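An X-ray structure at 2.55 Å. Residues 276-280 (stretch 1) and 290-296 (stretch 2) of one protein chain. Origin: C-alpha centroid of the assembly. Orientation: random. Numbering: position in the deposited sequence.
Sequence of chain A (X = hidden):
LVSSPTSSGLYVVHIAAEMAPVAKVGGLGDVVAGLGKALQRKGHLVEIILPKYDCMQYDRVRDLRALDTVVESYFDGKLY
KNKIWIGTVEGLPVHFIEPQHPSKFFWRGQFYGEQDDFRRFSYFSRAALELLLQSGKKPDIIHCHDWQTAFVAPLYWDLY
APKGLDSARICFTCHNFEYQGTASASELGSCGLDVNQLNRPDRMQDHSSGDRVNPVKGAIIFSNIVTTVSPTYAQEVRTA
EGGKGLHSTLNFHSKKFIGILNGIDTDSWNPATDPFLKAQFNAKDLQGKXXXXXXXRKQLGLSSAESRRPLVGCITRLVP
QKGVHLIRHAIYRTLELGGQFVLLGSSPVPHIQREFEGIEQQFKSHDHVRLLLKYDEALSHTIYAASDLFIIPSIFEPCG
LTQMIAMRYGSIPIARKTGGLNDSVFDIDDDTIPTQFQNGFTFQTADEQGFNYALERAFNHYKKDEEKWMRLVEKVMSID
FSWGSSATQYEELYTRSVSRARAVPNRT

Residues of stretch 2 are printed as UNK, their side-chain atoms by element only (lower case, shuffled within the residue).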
# COMPACT_ATOMS: atom_id res chain seq x y z
N PHE A 276 -17.02 10.36 -6.05
CA PHE A 276 -17.68 9.67 -4.92
C PHE A 276 -18.30 10.59 -3.84
O PHE A 276 -19.05 10.11 -2.99
CB PHE A 276 -16.71 8.73 -4.23
CG PHE A 276 -16.19 7.64 -5.10
CD1 PHE A 276 -17.01 6.58 -5.49
CD2 PHE A 276 -14.86 7.64 -5.52
CE1 PHE A 276 -16.50 5.55 -6.30
CE2 PHE A 276 -14.34 6.62 -6.32
CZ PHE A 276 -15.15 5.57 -6.70
N LEU A 277 -17.99 11.89 -3.85
CA LEU A 277 -18.47 12.81 -2.83
C LEU A 277 -19.81 13.38 -3.16
O LEU A 277 -20.16 13.51 -4.32
CB LEU A 277 -17.48 13.97 -2.61
CG LEU A 277 -16.09 13.70 -2.06
CD1 LEU A 277 -15.35 14.98 -1.69
CD2 LEU A 277 -16.13 12.75 -0.88
N LYS A 278 -20.54 13.80 -2.14
CA LYS A 278 -21.74 14.61 -2.33
C LYS A 278 -21.37 16.02 -2.82
O LYS A 278 -21.93 16.50 -3.81
CB LYS A 278 -22.57 14.71 -1.02
CG LYS A 278 -23.99 15.27 -1.23
CD LYS A 278 -24.50 16.15 -0.08
CE LYS A 278 -25.48 17.24 -0.56
NZ LYS A 278 -25.20 18.53 0.17
N ALA A 279 -20.47 16.67 -2.08
CA ALA A 279 -20.00 18.01 -2.42
C ALA A 279 -18.48 18.04 -2.52
O ALA A 279 -17.77 17.28 -1.88
CB ALA A 279 -20.49 19.02 -1.41
N GLN A 280 -18.01 18.96 -3.34
CA GLN A 280 -16.61 19.10 -3.67
C GLN A 280 -16.10 20.25 -2.82
O GLN A 280 -16.85 21.08 -2.37
CB GLN A 280 -16.43 19.41 -5.18
CG GLN A 280 -17.40 18.74 -6.18
CD GLN A 280 -17.02 17.31 -6.54
OE1 GLN A 280 -16.75 17.02 -7.69
NE2 GLN A 280 -16.99 16.43 -5.55
N UNK A 290 -17.86 20.71 5.45
CA UNK A 290 -19.04 20.69 6.34
C UNK A 290 -20.26 19.99 5.70
O UNK A 290 -20.95 19.25 6.40
c UNK A 290 -20.69 22.15 7.75
o UNK A 290 -21.81 20.58 9.27
c UNK A 290 -19.43 22.09 6.83
o UNK A 290 -19.65 20.88 9.57
c UNK A 290 -20.72 21.14 8.94
N UNK A 291 -20.50 20.21 4.41
CA UNK A 291 -21.61 19.53 3.71
C UNK A 291 -21.45 18.00 3.72
O UNK A 291 -22.43 17.29 3.88
o UNK A 291 -23.00 23.39 1.07
c UNK A 291 -22.65 22.19 0.94
o UNK A 291 -22.20 21.73 -0.16
c UNK A 291 -22.82 21.25 2.18
c UNK A 291 -21.84 20.07 2.28
N UNK A 292 -20.22 17.51 3.55
CA UNK A 292 -19.95 16.05 3.60
C UNK A 292 -20.08 15.50 5.02
O UNK A 292 -20.59 14.39 5.24
c UNK A 292 -18.56 15.70 3.01
n UNK A 292 -17.72 16.62 0.93
c UNK A 292 -18.53 15.72 1.49
o UNK A 292 -19.24 14.95 0.83
N UNK A 293 -19.63 16.28 5.99
CA UNK A 293 -19.84 15.94 7.38
C UNK A 293 -21.33 15.75 7.67
O UNK A 293 -21.73 14.74 8.26
c UNK A 293 -19.21 16.99 8.29
n UNK A 293 -17.71 18.02 12.93
c UNK A 293 -18.60 17.21 12.07
c UNK A 293 -18.42 17.52 10.59
c UNK A 293 -19.26 16.60 9.76
N UNK A 294 -22.15 16.68 7.21
CA UNK A 294 -23.59 16.57 7.41
C UNK A 294 -24.19 15.35 6.64
O UNK A 294 -24.97 14.59 7.19
c UNK A 294 -25.75 17.90 7.25
n UNK A 294 -27.81 18.11 7.99
c UNK A 294 -24.27 17.88 7.01
n UNK A 294 -26.66 17.52 6.28
c UNK A 294 -27.88 17.67 6.75
c UNK A 294 -26.48 18.27 8.33
N UNK A 295 -23.79 15.17 5.39
CA UNK A 295 -24.30 14.09 4.57
C UNK A 295 -24.00 12.71 5.20
O UNK A 295 -24.90 11.85 5.28
c UNK A 295 -23.73 14.17 3.15
N UNK A 296 -22.77 12.53 5.69
CA UNK A 296 -22.36 11.25 6.29
C UNK A 296 -23.11 10.97 7.59
O UNK A 296 -23.56 9.85 7.80
c UNK A 296 -20.37 9.88 7.07
c UNK A 296 -20.88 11.22 6.56
c UNK A 296 -20.45 8.79 6.01
c UNK A 296 -18.93 10.05 7.54

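Position 290 opens the helical stretch with three side-chain carbons, the last of which carries two oxygens. An unbranched chain ending in a carboxylate after two further carbons is that of a glutamate, Glu290. Its side chain is out of reach of stretch 1 and takes no part in the contact, although its backbone O accepts the helical hydrogen bond from the backbone N of position 294, at 2.9 Å.

Position 291 has the same inventory, three carbons with two oxygens on the third, but here the CA-to-CB bond points toward stretch 1. One carboxylate oxygen lies 3.4 Å from CB of Ala279, and the middle side-chain carbon is 4.1 Å from NZ of Lys278. This is again a glutamate, Glu291. With chi1 at -90° and chi2 in the t well, OE1 of Glu291 is the oxygen that lies against the methyl group of Ala279. The charges of Lys278 and Glu291 are near one another, yet NZ of Lys278 and OE1 of Glu291 are 4.4 Å apart, too far for a salt bridge.

At position 292 there are only two side-chain carbons, the second bearing one oxygen and one nitrogen. The oxygen is 3.4 Å from N of Lys278 and the nitrogen 2.9 Å from O of Ala279. A short side chain ending in a carboxamide identifies Asn292. Its CA-to-CB bond points sideways, but its end comes nearer to stretch 1, so that the amide can meet the backbone there. ND2 of Asn292 also lies 3.9 Å from CD1 of Leu277.

Position 293 shows four carbons in a row ending in nitrogen, the pattern of a lysine, Lys293. All four chi angles are t, and this extended chain stays out of reach of stretch 1; its NZ is hydrogen-bonded elsewhere in the structure.

Position 294 carries one carbon followed by a five-membered ring of three carbons and two nitrogens. That imidazole belongs to His294, which is exposed and makes no contact with stretch 1.

A single side-chain carbon marks position 295. It points toward stretch 1 and lies 3.9 Å from CD of Lys278, a small apolar contact made by Ala295.

Position 296 has four carbons forked at the second, with chi1 t and chi2 p: a leucine, Leu296. It is buried but makes no contact with stretch 1.

The contact, which buries 268 Å² in total, is centred on Asn292. Its carboxamide pairs with the irregular backbone of stretch 1 at two points: ND2 of Asn292 donates to O of Ala279 at 2.9 Å with a nearly straight angle of 164°, whereas N of Lys278 gives only a weak bond to OD1 of Asn292, at 3.4 Å and 133°. Because the amide presents both a donor and an acceptor, one side chain can engage both backbone groups, the carbonyl of Ala279 well and the amide of Lys278 only weakly. Glu291 and Ala295, four residues apart and so one helical turn from each other, add van der Waals packing against Ala279 and Lys278.

Stretch 2, residues 290-296: EENKHAL
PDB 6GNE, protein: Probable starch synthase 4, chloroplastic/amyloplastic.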